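Local coordinates for gram-negative insecticidal protein (Chromobacterium piscinae, PDB 6FBM) that is an insecticidal toxin of the MACPF and beta-tripod families and probably acts by forming pores in target membranes, as related MACPF proteins do, at residues A[153-164]-A[292-303]. Sequence-based numbering, arbitrary orientation.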
ATOM      1  N   LEU A 153     -19.427  38.974  17.855  1.00 35.51           N
ATOM      2  CA  LEU A 153     -19.050  39.031  19.267  1.00 34.96           C
ATOM      3  C   LEU A 153     -19.206  40.435  19.837  1.00 35.94           C
ATOM      4  O   LEU A 153     -19.743  40.594  20.922  1.00 35.33           O
ATOM      5  CB  LEU A 153     -17.611  38.548  19.442  1.00 34.66           C
ATOM      6  CG  LEU A 153     -16.975  38.627  20.820  1.00 35.10           C
ATOM      7  CD1 LEU A 153     -17.667  37.695  21.806  1.00 35.80           C
ATOM      8  CD2 LEU A 153     -15.504  38.274  20.706  1.00 36.12           C
ATOM      9  N   ASN A 154     -18.747  41.438  19.091  1.00 37.98           N
ATOM     10  CA  ASN A 154     -18.706  42.823  19.571  1.00 39.92           C
ATOM     11  C   ASN A 154     -19.937  43.697  19.187  1.00 42.26           C
ATOM     12  O   ASN A 154     -20.099  44.785  19.735  1.00 43.08           O
ATOM     13  CB  ASN A 154     -17.398  43.485  19.112  1.00 39.65           C
ATOM     14  CG  ASN A 154     -16.165  42.890  19.785  1.00 41.03           C
ATOM     15  OD1 ASN A 154     -15.969  43.041  20.992  1.00 42.98           O
ATOM     16  ND2 ASN A 154     -15.321  42.223  19.002  1.00 36.63           N
ATOM     17  N   ASN A 155     -20.778  43.230  18.259  1.00 44.49           N
ATOM     18  CA  ASN A 155     -22.023  43.923  17.884  1.00 44.76           C
ATOM     19  C   ASN A 155     -22.995  43.881  19.066  1.00 46.58           C
ATOM     20  O   ASN A 155     -23.383  42.799  19.469  1.00 49.38           O
ATOM     21  CB  ASN A 155     -22.654  43.242  16.657  1.00 45.22           C
ATOM     22  CG  ASN A 155     -23.982  43.854  16.224  1.00 45.22           C
ATOM     23  OD1 ASN A 155     -24.548  44.724  16.878  1.00 45.78           O
ATOM     24  ND2 ASN A 155     -24.486  43.373  15.105  1.00 42.82           N
ATOM     25  N   PRO A 156     -23.404  45.054  19.615  1.00 46.64           N
ATOM     26  CA  PRO A 156     -24.326  45.012  20.768  1.00 46.69           C
ATOM     27  C   PRO A 156     -25.765  44.572  20.423  1.00 46.99           C
ATOM     28  O   PRO A 156     -26.520  44.175  21.315  1.00 41.73           O
ATOM     29  CB  PRO A 156     -24.305  46.461  21.302  1.00 46.83           C
ATOM     30  CG  PRO A 156     -23.186  47.150  20.590  1.00 45.30           C
ATOM     31  CD  PRO A 156     -23.041  46.443  19.278  1.00 45.64           C
ATOM     32  N   ASN A 157     -26.114  44.626  19.144  1.00 49.67           N
ATOM     33  CA  ASN A 157     -27.418  44.173  18.673  1.00 49.32           C
ATOM     34  C   ASN A 157     -27.470  42.695  18.325  1.00 45.36           C
ATOM     35  O   ASN A 157     -28.515  42.209  17.940  1.00 40.33           O
ATOM     36  CB  ASN A 157     -27.847  45.023  17.460  1.00 53.60           C
ATOM     37  CG  ASN A 157     -28.003  46.496  17.803  1.00 57.05           C
ATOM     38  OD1 ASN A 157     -28.443  46.842  18.902  1.00 65.56           O
ATOM     39  ND2 ASN A 157     -27.641  47.368  16.863  1.00 53.50           N
ATOM     40  N   MET A 158     -26.346  41.992  18.427  1.00 49.28           N
ATOM     41  CA  MET A 158     -26.319  40.536  18.266  1.00 48.53           C
ATOM     42  C   MET A 158     -26.606  39.915  19.623  1.00 44.65           C
ATOM     43  O   MET A 158     -25.761  39.986  20.517  1.00 39.81           O
ATOM     44  CB  MET A 158     -24.956  40.063  17.764  1.00 50.75           C
ATOM     45  CG  MET A 158     -24.775  38.551  17.720  1.00 54.31           C
ATOM     46  SD  MET A 158     -25.359  37.783  16.209  1.00 58.49           S
ATOM     47  CE  MET A 158     -27.135  37.850  16.385  1.00 60.72           C
ATOM     48  N   PRO A 159     -27.796  39.290  19.785  1.00 44.24           N
ATOM     49  CA  PRO A 159     -28.084  38.790  21.137  1.00 43.40           C
ATOM     50  C   PRO A 159     -27.244  37.568  21.537  1.00 42.49           C
ATOM     51  O   PRO A 159     -26.831  36.773  20.674  1.00 43.64           O
ATOM     52  CB  PRO A 159     -29.580  38.434  21.081  1.00 44.77           C
ATOM     53  CG  PRO A 159     -30.140  39.062  19.851  1.00 43.70           C
ATOM     54  CD  PRO A 159     -28.981  39.187  18.901  1.00 44.63           C
ATOM     55  N   ALA A 160     -26.999  37.438  22.841  1.00 40.00           N
ATOM     56  CA  ALA A 160     -26.232  36.330  23.412  1.00 39.48           C
ATOM     57  C   ALA A 160     -26.612  34.937  22.888  1.00 37.13           C
ATOM     58  O   ALA A 160     -25.737  34.132  22.564  1.00 36.81           O
ATOM     59  CB  ALA A 160     -26.354  36.358  24.913  1.00 38.17           C
ATOM     60  N   MET A 161     -27.915  34.663  22.805  1.00 37.37           N
ATOM     61  CA  MET A 161     -28.382  33.347  22.353  1.00 41.80           C
ATOM     62  C   MET A 161     -27.905  32.982  20.943  1.00 43.37           C
ATOM     63  O   MET A 161     -27.519  31.844  20.686  1.00 46.07           O
ATOM     64  CB  MET A 161     -29.923  33.239  22.425  1.00 42.32           C
ATOM     65  CG  MET A 161     -30.523  33.035  23.813  1.00 45.31           C
ATOM     66  SD  MET A 161     -29.727  31.834  24.922  1.00 42.14           S
ATOM     67  CE  MET A 161     -28.666  33.002  25.818  1.00 38.80           C
ATOM     68  N   GLU A 162     -27.949  33.946  20.033  1.00 43.49           N
ATOM     69  CA  GLU A 162     -27.504  33.704  18.667  1.00 44.96           C
ATOM     70  C   GLU A 162     -26.013  33.517  18.635  1.00 38.45           C
ATOM     71  O   GLU A 162     -25.520  32.588  17.992  1.00 36.45           O
ATOM     72  CB  GLU A 162     -27.867  34.861  17.738  1.00 50.43           C
ATOM     73  CG  GLU A 162     -29.002  34.559  16.772  1.00 53.89           C
ATOM     74  CD  GLU A 162     -28.602  34.897  15.353  1.00 58.27           C
ATOM     75  OE1 GLU A 162     -29.251  35.757  14.721  1.00 60.80           O
ATOM     76  OE2 GLU A 162     -27.562  34.347  14.871  1.00 64.70           O
ATOM     77  N   LEU A 163     -25.313  34.420  19.313  1.00 32.96           N
ATOM     78  CA  LEU A 163     -23.872  34.353  19.403  1.00 30.13           C
ATOM     79  C   LEU A 163     -23.480  32.972  19.886  1.00 29.38           C
ATOM     80  O   LEU A 163     -22.651  32.321  19.259  1.00 27.03           O
ATOM     81  CB  LEU A 163     -23.320  35.426  20.343  1.00 28.93           C
ATOM     82  CG  LEU A 163     -21.801  35.584  20.360  1.00 27.19           C
ATOM     83  CD1 LEU A 163     -21.305  36.153  19.048  1.00 27.18           C
ATOM     84  CD2 LEU A 163     -21.406  36.504  21.488  1.00 27.66           C
ATOM     85  N   PHE A 164     -24.116  32.523  20.967  1.00 29.62           N
ATOM     86  CA  PHE A 164     -23.827  31.211  21.534  1.00 31.31           C
ATOM     87  C   PHE A 164     -24.208  30.042  20.620  1.00 34.02           C
ATOM     88  O   PHE A 164     -23.479  29.049  20.588  1.00 35.49           O
ATOM     89  CB  PHE A 164     -24.469  31.031  22.922  1.00 28.85           C
ATOM     90  CG  PHE A 164     -23.913  31.934  24.003  1.00 26.77           C
ATOM     91  CD1 PHE A 164     -22.659  32.541  23.896  1.00 26.74           C
ATOM     92  CD2 PHE A 164     -24.650  32.148  25.160  1.00 25.63           C
ATOM     93  CE1 PHE A 164     -22.176  33.365  24.907  1.00 26.36           C
ATOM     94  CE2 PHE A 164     -24.161  32.954  26.172  1.00 25.86           C
ATOM     95  CZ  PHE A 164     -22.926  33.564  26.047  1.00 25.90           C
ATOM     96  N   ARG A 292     -20.181  44.354  27.248  1.00 46.66           N
ATOM     97  CA  ARG A 292     -20.485  43.240  26.356  1.00 43.92           C
ATOM     98  C   ARG A 292     -20.076  41.890  26.981  1.00 44.06           C
ATOM     99  O   ARG A 292     -20.825  40.912  26.897  1.00 44.24           O
ATOM    100  CB  ARG A 292     -19.800  43.485  25.005  1.00 40.67           C
ATOM    101  CG  ARG A 292     -20.099  42.488  23.899  1.00 38.41           C
ATOM    102  CD  ARG A 292     -21.572  42.227  23.664  1.00 35.81           C
ATOM    103  NE  ARG A 292     -21.749  41.438  22.451  1.00 38.45           N
ATOM    104  CZ  ARG A 292     -22.907  40.941  22.013  1.00 38.82           C
ATOM    105  NH1 ARG A 292     -24.053  41.126  22.690  1.00 40.09           N
ATOM    106  NH2 ARG A 292     -22.913  40.235  20.875  1.00 37.09           N
ATOM    107  N   ARG A 293     -18.909  41.854  27.632  1.00 42.90           N
ATOM    108  CA  ARG A 293     -18.450  40.672  28.377  1.00 43.74           C
ATOM    109  C   ARG A 293     -19.473  40.270  29.399  1.00 43.74           C
ATOM    110  O   ARG A 293     -19.746  39.093  29.602  1.00 45.55           O
ATOM    111  CB  ARG A 293     -17.143  40.940  29.135  1.00 46.21           C
ATOM    112  CG  ARG A 293     -15.920  41.180  28.263  1.00 47.65           C
ATOM    113  CD  ARG A 293     -14.715  41.589  29.087  1.00 47.25           C
ATOM    114  NE  ARG A 293     -13.752  42.300  28.254  1.00 48.28           N
ATOM    115  CZ  ARG A 293     -12.686  42.968  28.704  1.00 52.88           C
ATOM    116  NH1 ARG A 293     -12.348  42.948  29.995  1.00 52.67           N
ATOM    117  NH2 ARG A 293     -11.899  43.594  27.834  1.00 52.04           N
ATOM    118  N   VAL A 294     -20.021  41.273  30.064  1.00 42.24           N
ATOM    119  CA  VAL A 294     -20.933  41.055  31.153  1.00 40.90           C
ATOM    120  C   VAL A 294     -22.274  40.615  30.609  1.00 37.72           C
ATOM    121  O   VAL A 294     -22.838  39.671  31.150  1.00 37.72           O
ATOM    122  CB  VAL A 294     -21.015  42.303  32.085  1.00 42.51           C
ATOM    123  CG1 VAL A 294     -22.185  42.217  33.059  1.00 41.87           C
ATOM    124  CG2 VAL A 294     -19.709  42.450  32.865  1.00 41.13           C
ATOM    125  N   GLU A 295     -22.798  41.260  29.561  1.00 35.16           N
ATOM    126  CA  GLU A 295     -24.137  40.884  29.093  1.00 36.05           C
ATOM    127  C   GLU A 295     -24.146  39.484  28.510  1.00 37.19           C
ATOM    128  O   GLU A 295     -25.118  38.742  28.704  1.00 37.71           O
ATOM    129  CB  GLU A 295     -24.803  41.904  28.158  1.00 34.90           C
ATOM    130  CG  GLU A 295     -24.139  42.149  26.830  1.00 35.64           C
ATOM    131  CD  GLU A 295     -25.087  42.606  25.726  1.00 34.35           C
ATOM    132  OE1 GLU A 295     -24.669  43.332  24.809  1.00 33.99           O
ATOM    133  OE2 GLU A 295     -26.254  42.202  25.707  1.00 34.95           O
ATOM    134  N   LEU A 296     -23.058  39.115  27.836  1.00 37.09           N
ATOM    135  CA  LEU A 296     -22.912  37.747  27.323  1.00 36.11           C
ATOM    136  C   LEU A 296     -22.829  36.747  28.466  1.00 36.63           C
ATOM    137  O   LEU A 296     -23.537  35.744  28.464  1.00 41.31           O
ATOM    138  CB  LEU A 296     -21.716  37.624  26.381  1.00 36.13           C
ATOM    139  CG  LEU A 296     -21.826  38.395  25.061  1.00 34.28           C
ATOM    140  CD1 LEU A 296     -20.536  38.251  24.263  1.00 33.88           C
ATOM    141  CD2 LEU A 296     -23.024  37.951  24.233  1.00 33.34           C
ATOM    142  N   GLU A 297     -22.021  37.047  29.476  1.00 36.97           N
ATOM    143  CA  GLU A 297     -21.925  36.169  30.648  1.00 35.92           C
ATOM    144  C   GLU A 297     -23.237  36.010  31.420  1.00 35.35           C
ATOM    145  O   GLU A 297     -23.528  34.913  31.913  1.00 34.33           O
ATOM    146  CB  GLU A 297     -20.805  36.626  31.586  1.00 37.97           C
ATOM    147  CG  GLU A 297     -20.670  35.739  32.819  1.00 39.45           C
ATOM    148  CD  GLU A 297     -19.279  35.769  33.433  1.00 42.70           C
ATOM    149  OE1 GLU A 297     -18.550  36.782  33.260  1.00 40.21           O
ATOM    150  OE2 GLU A 297     -18.916  34.759  34.080  1.00 44.73           O
ATOM    151  N   ASP A 298     -24.016  37.087  31.524  1.00 35.89           N
ATOM    152  CA  ASP A 298     -25.329  37.049  32.202  1.00 34.87           C
ATOM    153  C   ASP A 298     -26.324  36.154  31.489  1.00 34.27           C
ATOM    154  O   ASP A 298     -27.230  35.593  32.119  1.00 36.26           O
ATOM    155  CB  ASP A 298     -25.955  38.444  32.296  1.00 36.60           C
ATOM    156  CG  ASP A 298     -25.258  39.342  33.297  1.00 36.98           C
ATOM    157  OD1 ASP A 298     -24.566  38.822  34.179  1.00 39.76           O
ATOM    158  OD2 ASP A 298     -25.421  40.574  33.220  1.00 37.05           O
ATOM    159  N   ALA A 299     -26.166  36.028  30.175  1.00 30.69           N
ATOM    160  CA  ALA A 299     -27.061  35.215  29.387  1.00 30.39           C
ATOM    161  C   ALA A 299     -26.747  33.709  29.463  1.00 32.41           C
ATOM    162  O   ALA A 299     -27.543  32.872  28.981  1.00 31.58           O
ATOM    163  CB  ALA A 299     -27.042  35.695  27.956  1.00 29.80           C
ATOM    164  N   PHE A 300     -25.612  33.341  30.071  1.00 32.71           N
ATOM    165  CA  PHE A 300     -25.229  31.930  30.097  1.00 33.31           C
ATOM    166  C   PHE A 300     -26.224  31.044  30.860  1.00 34.13           C
ATOM    167  O   PHE A 300     -26.555  29.974  30.376  1.00 32.50           O
ATOM    168  CB  PHE A 300     -23.803  31.750  30.598  1.00 33.64           C
ATOM    169  CG  PHE A 300     -23.260  30.362  30.412  1.00 33.48           C
ATOM    170  CD1 PHE A 300     -23.187  29.792  29.148  1.00 33.17           C
ATOM    171  CD2 PHE A 300     -22.788  29.635  31.503  1.00 32.28           C
ATOM    172  CE1 PHE A 300     -22.672  28.515  28.979  1.00 33.24           C
ATOM    173  CE2 PHE A 300     -22.265  28.375  31.333  1.00 32.18           C
ATOM    174  CZ  PHE A 300     -22.214  27.801  30.075  1.00 33.08           C
ATOM    175  N   PRO A 301     -26.732  31.495  32.031  1.00 35.18           N
ATOM    176  CA  PRO A 301     -27.754  30.684  32.697  1.00 34.24           C
ATOM    177  C   PRO A 301     -28.939  30.302  31.844  1.00 34.29           C
ATOM    178  O   PRO A 301     -29.387  29.143  31.913  1.00 32.23           O
ATOM    179  CB  PRO A 301     -28.191  31.558  33.865  1.00 35.28           C
ATOM    180  CG  PRO A 301     -26.967  32.344  34.212  1.00 34.85           C
ATOM    181  CD  PRO A 301     -26.202  32.539  32.939  1.00 34.89           C
ATOM    182  N   GLU A 302     -29.455  31.232  31.041  1.00 35.08           N
ATOM    183  CA  GLU A 302     -30.614  30.887  30.188  1.00 36.24           C
ATOM    184  C   GLU A 302     -30.209  29.990  29.027  1.00 34.44           C
ATOM    185  O   GLU A 302     -30.959  29.075  28.689  1.00 32.75           O
ATOM    186  CB  GLU A 302     -31.475  32.100  29.741  1.00 40.53           C
ATOM    187  CG  GLU A 302     -30.828  33.100  28.786  1.00 46.12           C
ATOM    188  CD  GLU A 302     -31.809  33.817  27.857  1.00 49.05           C
ATOM    189  OE1 GLU A 302     -32.775  33.179  27.386  1.00 51.20           O
ATOM    190  OE2 GLU A 302     -31.559  35.014  27.555  1.00 50.37           O
ATOM    191  N   PHE A 303     -29.024  30.199  28.449  1.00 34.52           N
ATOM    192  CA  PHE A 303     -28.506  29.255  27.454  1.00 34.30           C
ATOM    193  C   PHE A 303     -28.490  27.820  28.005  1.00 33.77           C
ATOM    194  O   PHE A 303     -28.854  26.883  27.301  1.00 36.34           O
ATOM    195  CB  PHE A 303     -27.092  29.655  26.979  1.00 32.35           C
ATOM    196  CG  PHE A 303     -26.497  28.699  25.990  1.00 30.11           C
ATOM    197  CD1 PHE A 303     -26.810  28.778  24.640  1.00 29.80           C
ATOM    198  CD2 PHE A 303     -25.635  27.700  26.412  1.00 30.02           C
ATOM    199  CE1 PHE A 303     -26.267  27.876  23.728  1.00 30.58           C
ATOM    200  CE2 PHE A 303     -25.091  26.782  25.511  1.00 30.78           C
ATOM    201  CZ  PHE A 303     -25.387  26.891  24.157  1.00 31.07           C
TER
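Buried R292 spends its guanidinium on the backbone carbonyls of L153, at a helix end, and M158, at the close of the 155-158 turn. NE meets L153 O at 2.7 Å, nearly straight and in the guanidinium plane. NH1 and NH2 close end-on upon M158 O, at 3.0 and 2.9 Å. A bend at chi2 (51°) helps bring the group there. L296 CD2 lies over one face, 3.6 Å above the plane; N155 O stands over the opposite face, poorly angled for a bond. E295 OE1 takes NH1 in a salt bridge at 3.1 Å, met from above the carboxylate plane.

Beyond this polar end, helices 160-164 and 292-298 cross at -82°, and L296 enters as a knob among L153, A160, L163 and F164. F164 turns its edge to the face of F303 (planes at 78°), with CZ 3.3 Å from L296 O near the ring plane. M161, bent at chi2 and chi3, lays CE against A299 and E302. F300 itself meets Y98, W284 and Y170 edge-to-face.

Within the MACPF region, the arrangement illustrates a buried arginine fixing the type I turn between two helices: carbonyls satisfy much of its hydrogen bonding, and E295 probably offsets its charge.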